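PDB 7AS6: synaptotagmin-1 from Arabidopsis thaliana, which helps maintain plasma membrane integrity during freezing and osmotic stress, and binds lipids, here represented by its first C2 domain. Local coordinates for residues Pro6-Leu20 / Asn53-Arg67. Residues are numbered along the deposited sequence; the frame is centred on the assembly and turned at random.
Sequences PVGIVHVKVVRAVGL and NLNPEWNEEFKFSVR. With EDO (1,2-ethanediol), chain H; EDO (1,2-ethanediol), chain G.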
ATOM      1  N   PRO A   6     -21.839   3.052   0.025  1.00103.14           N
ATOM      2  CA  PRO A   6     -20.581   3.516   0.629  1.00 91.38           C
ATOM      3  C   PRO A   6     -20.816   4.525   1.748  1.00 85.86           C
ATOM      4  O   PRO A   6     -21.588   5.476   1.600  1.00 82.18           O
ATOM      5  CB  PRO A   6     -19.829   4.142  -0.553  1.00 87.41           C
ATOM      6  CG  PRO A   6     -20.512   3.608  -1.781  1.00 94.12           C
ATOM      7  CD  PRO A   6     -21.947   3.468  -1.381  1.00105.03           C
ATOM      8  N   VAL A   7     -20.123   4.309   2.870  1.00 77.48           N
ATOM      9  CA  VAL A   7     -20.217   5.190   4.032  1.00 79.55           C
ATOM     10  C   VAL A   7     -19.399   6.451   3.822  1.00 78.05           C
ATOM     11  O   VAL A   7     -19.776   7.541   4.270  1.00 72.78           O
ATOM     12  CB  VAL A   7     -19.745   4.446   5.293  1.00 78.61           C
ATOM     13  CG1 VAL A   7     -20.059   5.254   6.542  1.00 78.80           C
ATOM     14  CG2 VAL A   7     -20.350   3.064   5.352  1.00 84.26           C
ATOM     15  N   GLY A   8     -18.249   6.309   3.186  1.00 75.31           N
ATOM     16  CA  GLY A   8     -17.361   7.427   2.986  1.00 72.47           C
ATOM     17  C   GLY A   8     -16.277   7.035   2.010  1.00 70.69           C
ATOM     18  O   GLY A   8     -16.390   6.039   1.293  1.00 68.55           O
ATOM     19  N   ILE A   9     -15.221   7.833   1.999  1.00 61.79           N
ATOM     20  CA  ILE A   9     -14.093   7.625   1.105  1.00 64.34           C
ATOM     21  C   ILE A   9     -12.821   7.727   1.928  1.00 62.34           C
ATOM     22  O   ILE A   9     -12.662   8.656   2.727  1.00 61.13           O
ATOM     23  CB  ILE A   9     -14.093   8.646  -0.044  1.00 62.52           C
ATOM     24  CG1 ILE A   9     -15.331   8.445  -0.918  1.00 66.22           C
ATOM     25  CG2 ILE A   9     -12.834   8.508  -0.879  1.00 62.83           C
ATOM     26  CD1 ILE A   9     -15.549   9.557  -1.908  1.00 64.51           C
ATOM     27  N   VAL A  10     -11.926   6.761   1.763  1.00 60.02           N
ATOM     28  CA  VAL A  10     -10.634   6.788   2.432  1.00 54.91           C
ATOM     29  C   VAL A  10      -9.577   7.204   1.419  1.00 57.90           C
ATOM     30  O   VAL A  10      -9.517   6.663   0.307  1.00 56.78           O
ATOM     31  CB  VAL A  10     -10.314   5.436   3.092  1.00 54.30           C
ATOM     32  CG1 VAL A  10     -10.359   4.304   2.079  1.00 55.67           C
ATOM     33  CG2 VAL A  10      -8.973   5.501   3.781  1.00 52.91           C
ATOM     34  N   HIS A  11      -8.775   8.198   1.784  1.00 55.94           N
ATOM     35  CA  HIS A  11      -7.662   8.659   0.966  1.00 53.25           C
ATOM     36  C   HIS A  11      -6.402   7.987   1.487  1.00 53.79           C
ATOM     37  O   HIS A  11      -6.060   8.144   2.663  1.00 52.44           O
ATOM     38  CB  HIS A  11      -7.530  10.182   1.012  1.00 57.91           C
ATOM     39  CG  HIS A  11      -8.731  10.911   0.487  1.00 62.41           C
ATOM     40  ND1 HIS A  11      -8.793  11.428  -0.790  1.00 66.01           N
ATOM     41  CD2 HIS A  11      -9.920  11.206   1.066  1.00 60.08           C
ATOM     42  CE1 HIS A  11      -9.965  12.011  -0.974  1.00 61.52           C
ATOM     43  NE2 HIS A  11     -10.669  11.884   0.136  1.00 61.90           N
ATOM     44  N   VAL A  12      -5.748   7.205   0.620  1.00 53.83           N
ATOM     45  CA  VAL A  12      -4.572   6.400   0.954  1.00 46.93           C
ATOM     46  C   VAL A  12      -3.379   7.012   0.244  1.00 47.39           C
ATOM     47  O   VAL A  12      -3.349   7.090  -0.990  1.00 44.92           O
ATOM     48  CB  VAL A  12      -4.733   4.932   0.530  1.00 50.33           C
ATOM     49  CG1 VAL A  12      -3.528   4.121   0.999  1.00 43.99           C
ATOM     50  CG2 VAL A  12      -6.015   4.351   1.075  1.00 51.81           C
ATOM     51  N   LYS A  13      -2.404   7.451   1.006  1.00 43.30           N
ATOM     52  CA  LYS A  13      -1.189   7.979   0.426  1.00 44.96           C
ATOM     53  C   LYS A  13      -0.112   6.939   0.656  1.00 46.99           C
ATOM     54  O   LYS A  13       0.089   6.495   1.793  1.00 44.62           O
ATOM     55  CB  LYS A  13      -0.804   9.325   1.045  1.00 48.84           C
ATOM     56  CG  LYS A  13       0.316  10.042   0.278  1.00 51.85           C
ATOM     57  CD  LYS A  13       0.740  11.324   0.982  1.00 57.31           C
ATOM     58  CE  LYS A  13       0.993  12.451  -0.004  1.00 60.26           C
ATOM     59  NZ  LYS A  13       1.141  13.748   0.729  1.00 60.03           N
ATOM     60  N   VAL A  14       0.540   6.511  -0.421  1.00 39.03           N
ATOM     61  CA  VAL A  14       1.751   5.712  -0.305  1.00 41.19           C
ATOM     62  C   VAL A  14       2.922   6.684  -0.276  1.00 38.97           C
ATOM     63  O   VAL A  14       3.245   7.325  -1.284  1.00 42.47           O
ATOM     64  CB  VAL A  14       1.890   4.699  -1.448  1.00 42.68           C
ATOM     65  CG1 VAL A  14       3.193   3.909  -1.284  1.00 39.70           C
ATOM     66  CG2 VAL A  14       0.696   3.755  -1.447  1.00 45.73           C
ATOM     67  N   VAL A  15       3.584   6.762   0.864  1.00 40.31           N
ATOM     68  CA  VAL A  15       4.594   7.788   1.081  1.00 47.63           C
ATOM     69  C   VAL A  15       5.936   7.300   0.570  1.00 42.12           C
ATOM     70  O   VAL A  15       6.471   7.847  -0.402  1.00 44.80           O
ATOM     71  CB  VAL A  15       4.683   8.177   2.565  1.00 45.69           C
ATOM     72  CG1 VAL A  15       5.761   9.229   2.767  1.00 48.77           C
ATOM     73  CG2 VAL A  15       3.330   8.688   3.051  1.00 49.97           C
ATOM     74  N   ARG A  16       6.491   6.284   1.225  1.00 45.04           N
ATOM     75  CA  ARG A  16       7.801   5.769   0.854  1.00 44.79           C
ATOM     76  C   ARG A  16       7.959   4.346   1.381  1.00 46.53           C
ATOM     77  O   ARG A  16       7.182   3.877   2.216  1.00 47.36           O
ATOM     78  CB  ARG A  16       8.912   6.678   1.391  1.00 46.89           C
ATOM     79  CG  ARG A  16       9.035   6.688   2.916  1.00 52.54           C
ATOM     80  CD  ARG A  16       9.968   7.806   3.416  1.00 49.32           C
ATOM     81  NE  ARG A  16       9.300   8.615   4.438  1.00 67.68           N
ATOM     82  CZ  ARG A  16       8.875   9.866   4.269  1.00 64.27           C
ATOM     83  NH1 ARG A  16       9.065  10.489   3.115  1.00 67.36           N
ATOM     84  NH2 ARG A  16       8.261  10.501   5.262  1.00 74.90           N
ATOM     85  N   ALA A  17       8.974   3.660   0.855  1.00 45.27           N
ATOM     86  CA  ALA A  17       9.498   2.443   1.447  1.00 45.88           C
ATOM     87  C   ALA A  17      10.941   2.703   1.848  1.00 46.14           C
ATOM     88  O   ALA A  17      11.634   3.519   1.236  1.00 45.77           O
ATOM     89  CB  ALA A  17       9.422   1.248   0.498  1.00 44.83           C
ATOM     90  N   VAL A  18      11.374   2.030   2.905  1.00 47.92           N
ATOM     91  CA  VAL A  18      12.704   2.217   3.465  1.00 50.27           C
ATOM     92  C   VAL A  18      13.313   0.853   3.704  1.00 49.61           C
ATOM     93  O   VAL A  18      12.663  -0.038   4.262  1.00 51.10           O
ATOM     94  CB  VAL A  18      12.661   3.027   4.777  1.00 55.01           C
ATOM     95  CG1 VAL A  18      14.033   3.095   5.408  1.00 57.68           C
ATOM     96  CG2 VAL A  18      12.143   4.417   4.504  1.00 55.03           C
ATOM     97  N   GLY A  19      14.554   0.683   3.274  1.00 51.83           N
ATOM     98  CA  GLY A  19      15.281  -0.527   3.595  1.00 50.83           C
ATOM     99  C   GLY A  19      14.866  -1.755   2.823  1.00 51.51           C
ATOM    100  O   GLY A  19      14.978  -2.867   3.348  1.00 51.85           O
ATOM    101  N   LEU A  20      14.388  -1.590   1.592  1.00 48.36           N
ATOM    102  CA  LEU A  20      14.016  -2.737   0.773  1.00 50.47           C
ATOM    103  C   LEU A  20      15.232  -3.619   0.505  1.00 50.75           C
ATOM    104  O   LEU A  20      16.368  -3.140   0.433  1.00 50.27           O
ATOM    105  CB  LEU A  20      13.407  -2.275  -0.550  1.00 47.23           C
ATOM    106  CG  LEU A  20      12.107  -1.485  -0.462  1.00 44.83           C
ATOM    107  CD1 LEU A  20      11.590  -1.207  -1.858  1.00 39.62           C
ATOM    108  CD2 LEU A  20      11.081  -2.260   0.354  1.00 42.41           C
ATOM    109  N   ASN A  53      16.020   1.656  -6.862  1.00 41.15           N
ATOM    110  CA  ASN A  53      15.781   2.439  -5.649  1.00 37.94           C
ATOM    111  C   ASN A  53      15.315   1.490  -4.551  1.00 36.51           C
ATOM    112  O   ASN A  53      14.207   0.957  -4.630  1.00 38.69           O
ATOM    113  CB  ASN A  53      14.731   3.517  -5.929  1.00 40.95           C
ATOM    114  CG  ASN A  53      14.796   4.682  -4.951  1.00 43.39           C
ATOM    115  OD1 ASN A  53      15.254   4.527  -3.821  1.00 42.74           O
ATOM    116  ND2 ASN A  53      14.323   5.859  -5.383  1.00 40.02           N
ATOM    117  N   LEU A  54      16.132   1.282  -3.528  1.00 38.39           N
ATOM    118  CA  LEU A  54      15.690   0.519  -2.370  1.00 40.34           C
ATOM    119  C   LEU A  54      15.040   1.391  -1.307  1.00 45.52           C
ATOM    120  O   LEU A  54      14.524   0.856  -0.319  1.00 46.55           O
ATOM    121  CB  LEU A  54      16.866  -0.232  -1.747  1.00 45.59           C
ATOM    122  CG  LEU A  54      17.625  -1.176  -2.679  1.00 49.67           C
ATOM    123  CD1 LEU A  54      18.779  -1.792  -1.920  1.00 51.76           C
ATOM    124  CD2 LEU A  54      16.719  -2.253  -3.246  1.00 46.29           C
ATOM    125  N   ASN A  55      15.048   2.714  -1.485  1.00 43.24           N
ATOM    126  CA  ASN A  55      14.343   3.644  -0.599  1.00 42.81           C
ATOM    127  C   ASN A  55      13.418   4.546  -1.411  1.00 44.80           C
ATOM    128  O   ASN A  55      13.538   5.774  -1.394  1.00 43.92           O
ATOM    129  CB  ASN A  55      15.346   4.465   0.205  1.00 41.19           C
ATOM    130  CG  ASN A  55      16.233   3.589   1.054  1.00 50.57           C
ATOM    131  OD1 ASN A  55      15.827   3.105   2.113  1.00 50.68           O
ATOM    132  ND2 ASN A  55      17.436   3.333   0.568  1.00 51.13           N
ATOM    133  N   PRO A  56      12.478   3.959  -2.142  1.00 43.88           N
ATOM    134  CA  PRO A  56      11.621   4.760  -3.015  1.00 38.46           C
ATOM    135  C   PRO A  56      10.785   5.755  -2.229  1.00 43.65           C
ATOM    136  O   PRO A  56      10.319   5.477  -1.124  1.00 39.84           O
ATOM    137  CB  PRO A  56      10.736   3.712  -3.682  1.00 37.85           C
ATOM    138  CG  PRO A  56      10.680   2.625  -2.663  1.00 40.55           C
ATOM    139  CD  PRO A  56      12.023   2.564  -2.053  1.00 41.76           C
ATOM    140  N   GLU A  57      10.586   6.918  -2.837  1.00 42.20           N
ATOM    141  CA  GLU A  57       9.685   7.955  -2.356  1.00 40.37           C
ATOM    142  C   GLU A  57       8.614   8.181  -3.416  1.00 37.69           C
ATOM    143  O   GLU A  57       8.931   8.638  -4.518  1.00 40.42           O
ATOM    144  CB  GLU A  57      10.469   9.231  -2.099  1.00 45.80           C
ATOM    145  CG  GLU A  57       9.654  10.305  -1.483  1.00 55.20           C
ATOM    146  CD  GLU A  57      10.069  10.553  -0.060  1.00 66.12           C
ATOM    147  OE1 GLU A  57      11.149  10.049   0.334  1.00 69.67           O
ATOM    148  OE2 GLU A  57       9.320  11.249   0.656  1.00 62.80           O
ATOM    149  N   TRP A  58       7.359   7.847  -3.100  1.00 35.76           N
ATOM    150  CA  TRP A  58       6.237   7.977  -4.029  1.00 37.21           C
ATOM    151  C   TRP A  58       5.364   9.192  -3.731  1.00 40.47           C
ATOM    152  O   TRP A  58       5.176  10.049  -4.596  1.00 41.48           O
ATOM    153  CB  TRP A  58       5.340   6.738  -3.982  1.00 36.68           C
ATOM    154  CG  TRP A  58       5.907   5.509  -4.575  1.00 40.09           C
ATOM    155  CD1 TRP A  58       5.942   5.186  -5.896  1.00 36.89           C
ATOM    156  CD2 TRP A  58       6.458   4.399  -3.872  1.00 37.45           C
ATOM    157  NE1 TRP A  58       6.506   3.954  -6.062  1.00 37.75           N
ATOM    158  CE2 TRP A  58       6.835   3.447  -4.834  1.00 39.05           C
ATOM    159  CE3 TRP A  58       6.681   4.119  -2.524  1.00 39.61           C
ATOM    160  CZ2 TRP A  58       7.430   2.241  -4.495  1.00 38.10           C
ATOM    161  CZ3 TRP A  58       7.267   2.922  -2.186  1.00 41.49           C
ATOM    162  CH2 TRP A  58       7.619   1.985  -3.170  1.00 38.11           C
ATOM    163  N   ASN A  59       4.795   9.253  -2.528  1.00 40.95           N
ATOM    164  CA  ASN A  59       3.804  10.267  -2.161  1.00 42.10           C
ATOM    165  C   ASN A  59       2.640  10.267  -3.135  1.00 44.27           C
ATOM    166  O   ASN A  59       2.185  11.308  -3.609  1.00 47.00           O
ATOM    167  CB  ASN A  59       4.431  11.642  -2.076  1.00 45.37           C
ATOM    168  CG  ASN A  59       5.281  11.770  -0.869  1.00 48.11           C
ATOM    169  OD1 ASN A  59       4.879  11.362   0.220  1.00 50.84           O
ATOM    170  ND2 ASN A  59       6.492  12.262  -1.050  1.00 53.99           N
ATOM    171  N   GLU A  60       2.161   9.075  -3.441  1.00 43.68           N
ATOM    172  CA  GLU A  60       1.132   8.897  -4.444  1.00 40.93           C
ATOM    173  C   GLU A  60      -0.170   8.575  -3.738  1.00 40.05           C
ATOM    174  O   GLU A  60      -0.190   7.847  -2.735  1.00 37.10           O
ATOM    175  CB  GLU A  60       1.556   7.797  -5.431  1.00 38.78           C
ATOM    176  CG  GLU A  60       2.455   8.366  -6.533  1.00 38.28           C
ATOM    177  CD  GLU A  60       3.066   7.294  -7.459  1.00 44.57           C
ATOM    178  OE1 GLU A  60       2.379   6.289  -7.758  1.00 36.07           O
ATOM    179  OE2 GLU A  60       4.229   7.480  -7.906  1.00 40.29           O
ATOM    180  N   GLU A  61      -1.254   9.141  -4.239  1.00 43.41           N
ATOM    181  CA  GLU A  61      -2.502   9.156  -3.500  1.00 43.34           C
ATOM    182  C   GLU A  61      -3.558   8.357  -4.244  1.00 42.41           C
ATOM    183  O   GLU A  61      -3.683   8.470  -5.464  1.00 44.46           O
ATOM    184  CB  GLU A  61      -2.995  10.595  -3.288  1.00 46.69           C
ATOM    185  CG  GLU A  61      -2.608  11.184  -1.946  1.00 58.20           C
ATOM    186  CD  GLU A  61      -3.784  11.876  -1.260  1.00 65.99           C
ATOM    187  OE1 GLU A  61      -4.603  12.501  -1.980  1.00 65.15           O
ATOM    188  OE2 GLU A  61      -3.899  11.782  -0.006  1.00 70.43           O
ATOM    189  N   PHE A  62      -4.330   7.576  -3.494  1.00 42.26           N
ATOM    190  CA  PHE A  62      -5.413   6.757  -4.020  1.00 47.60           C
ATOM    191  C   PHE A  62      -6.670   6.946  -3.171  1.00 52.44           C
ATOM    192  O   PHE A  62      -6.577   7.193  -1.968  1.00 51.15           O
ATOM    193  CB  PHE A  62      -5.012   5.299  -4.019  1.00 46.15           C
ATOM    194  CG  PHE A  62      -3.700   5.050  -4.684  1.00 47.62           C
ATOM    195  CD1 PHE A  62      -3.641   4.855  -6.040  1.00 42.56           C
ATOM    196  CD2 PHE A  62      -2.527   5.051  -3.949  1.00 42.94           C
ATOM    197  CE1 PHE A  62      -2.436   4.639  -6.669  1.00 47.44           C
ATOM    198  CE2 PHE A  62      -1.330   4.847  -4.556  1.00 40.66           C
ATOM    199  CZ  PHE A  62      -1.280   4.642  -5.932  1.00 42.43           C
ATOM    200  N   LYS A  63      -7.845   6.799  -3.795  1.00 52.20           N
ATOM    201  CA  LYS A  63      -9.132   6.875  -3.103  1.00 56.28           C
ATOM    202  C   LYS A  63      -9.902   5.564  -3.245  1.00 56.20           C
ATOM    203  O   LYS A  63      -9.975   4.994  -4.341  1.00 59.36           O
ATOM    204  CB  LYS A  63      -9.999   8.011  -3.654  1.00 59.72           C
ATOM    205  CG  LYS A  63      -9.561   9.413  -3.284  1.00 64.59           C
ATOM    206  CD  LYS A  63      -9.936  10.411  -4.389  1.00 75.50           C
ATOM    207  CE  LYS A  63     -11.302  10.097  -4.999  1.00 79.25           C
ATOM    208  NZ  LYS A  63     -11.404  10.567  -6.415  1.00 94.35           N
ATOM    209  N   PHE A  64     -10.490   5.101  -2.140  1.00 53.14           N
ATOM    210  CA  PHE A  64     -11.358   3.928  -2.118  1.00 53.95           C
ATOM    211  C   PHE A  64     -12.695   4.278  -1.477  1.00 64.07           C
ATOM    212  O   PHE A  64     -12.737   5.012  -0.483  1.00 60.16           O
ATOM    213  CB  PHE A  64     -10.736   2.783  -1.333  1.00 50.81           C
ATOM    214  CG  PHE A  64      -9.488   2.224  -1.956  1.00 57.82           C
ATOM    215  CD1 PHE A  64      -8.241   2.759  -1.654  1.00 56.14           C
ATOM    216  CD2 PHE A  64      -9.559   1.153  -2.836  1.00 56.65           C
ATOM    217  CE1 PHE A  64      -7.080   2.233  -2.230  1.00 52.49           C
ATOM    218  CE2 PHE A  64      -8.403   0.617  -3.413  1.00 52.80           C
ATOM    219  CZ  PHE A  64      -7.170   1.158  -3.107  1.00 52.08           C
ATOM    220  N   SER A  65     -13.779   3.729  -2.028  1.00 62.63           N
ATOM    221  CA  SER A  65     -15.084   3.808  -1.378  1.00 68.29           C
ATOM    222  C   SER A  65     -15.122   2.838  -0.206  1.00 68.34           C
ATOM    223  O   SER A  65     -14.717   1.677  -0.336  1.00 67.33           O
ATOM    224  CB  SER A  65     -16.203   3.484  -2.365  1.00 72.91           C
ATOM    225  OG  SER A  65     -16.353   4.516  -3.321  1.00 76.52           O
ATOM    226  N   VAL A  66     -15.598   3.316   0.940  1.00 65.91           N
ATOM    227  CA  VAL A  66     -15.650   2.520   2.159  1.00 70.19           C
ATOM    228  C   VAL A  66     -17.088   2.100   2.402  1.00 77.17           C
ATOM    229  O   VAL A  66     -17.992   2.946   2.433  1.00 75.86           O
ATOM    230  CB  VAL A  66     -15.107   3.301   3.367  1.00 72.07           C
ATOM    231  CG1 VAL A  66     -15.035   2.390   4.587  1.00 73.78           C
ATOM    232  CG2 VAL A  66     -13.752   3.887   3.053  1.00 68.89           C
ATOM    233  N   ARG A  67     -17.296   0.792   2.581  1.00 77.81           N
ATOM    234  CA  ARG A  67     -18.609   0.233   2.864  1.00 81.74           C
ATOM    235  C   ARG A  67     -18.746  -0.324   4.273  1.00 80.70           C
ATOM    236  O   ARG A  67     -19.875  -0.496   4.737  1.00 82.90           O
ATOM    237  CB  ARG A  67     -18.951  -0.866   1.847  1.00 89.25           C
ATOM    238  CG  ARG A  67     -19.283  -0.303   0.475  1.00 98.85           C
ATOM    239  CD  ARG A  67     -19.349  -1.364  -0.604  1.00109.07           C
ATOM    240  NE  ARG A  67     -19.674  -0.759  -1.893  1.00115.12           N
ATOM    241  CZ  ARG A  67     -18.774  -0.312  -2.766  1.00114.82           C
ATOM    242  NH1 ARG A  67     -17.475  -0.407  -2.507  1.00107.69           N
ATOM    243  NH2 ARG A  67     -19.173   0.226  -3.908  1.00120.55           N
TER
HETATM  244  C1  EDO H 407      -2.218   7.412  -8.851  1.00 55.58           C
HETATM  245  O1  EDO H 407      -2.883   8.553  -8.295  1.00 68.41           O
HETATM  246  C2  EDO H 407      -0.826   7.309  -8.232  1.00 52.18           C
HETATM  247  O2  EDO H 407      -0.033   6.348  -8.957  1.00 50.84           O
HETATM  248  C1  EDO G 406      12.078   9.004  -7.329  1.00 48.89           C
HETATM  249  O1  EDO G 406      10.840   9.676  -6.997  1.00 40.49           O
HETATM  250  C2  EDO G 406      13.023   8.973  -6.130  1.00 48.66           C
HETATM  251  O2  EDO G 406      12.408   8.240  -5.060  1.00 50.10           O
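R16 and E57 meet in a salt bridge, 2.6 Å from NH1 to OE2, where strands 8-18 and 57-66 run antiparallel. Along the arginine, CB rests 3.1 Å from P56 O. With chi1 at 67°, CG sits between the backbone N and carbonyl carbon, and CD passes near E57 OE1. NE pairs with E133 on the neighbouring strand, while NH1 takes the E57 carboxylate at the edge of the guanidinium. V15 CG1 lies 3.5 Å above the guanidinium plane, so one face packs on a methyl while two acids hold the rim.

One residue back along strand 8-18, V15 O accepts from both W58 N (2.8 Å) and N59 N, which arrive from the same face of its carbonyl plane. Here the register slips by one residue in a beta bulge, and the CB of W58 is directed toward strand 8-18. Its side chain runs beside that of V14, with CE3 3.7 Å from CG1; CZ3 touches A17 CB, P56 CB sits over one face, offset toward the rim, and NE1 bonds T48 O.

From V14 to V10 the pairing is regular, hydrogen-bonded pairs alternating with non-hydrogen-bonded ones. V14 CG2 meets the edge of F62 at CE2 (3.9 Å), V12 CG2 that of F64, and V10 CG1 packs on V66 CG2. F64 and W58 also reach strand 31-37 of the opposing sheet, the two-sheet packing that defines the C2 beta sandwich.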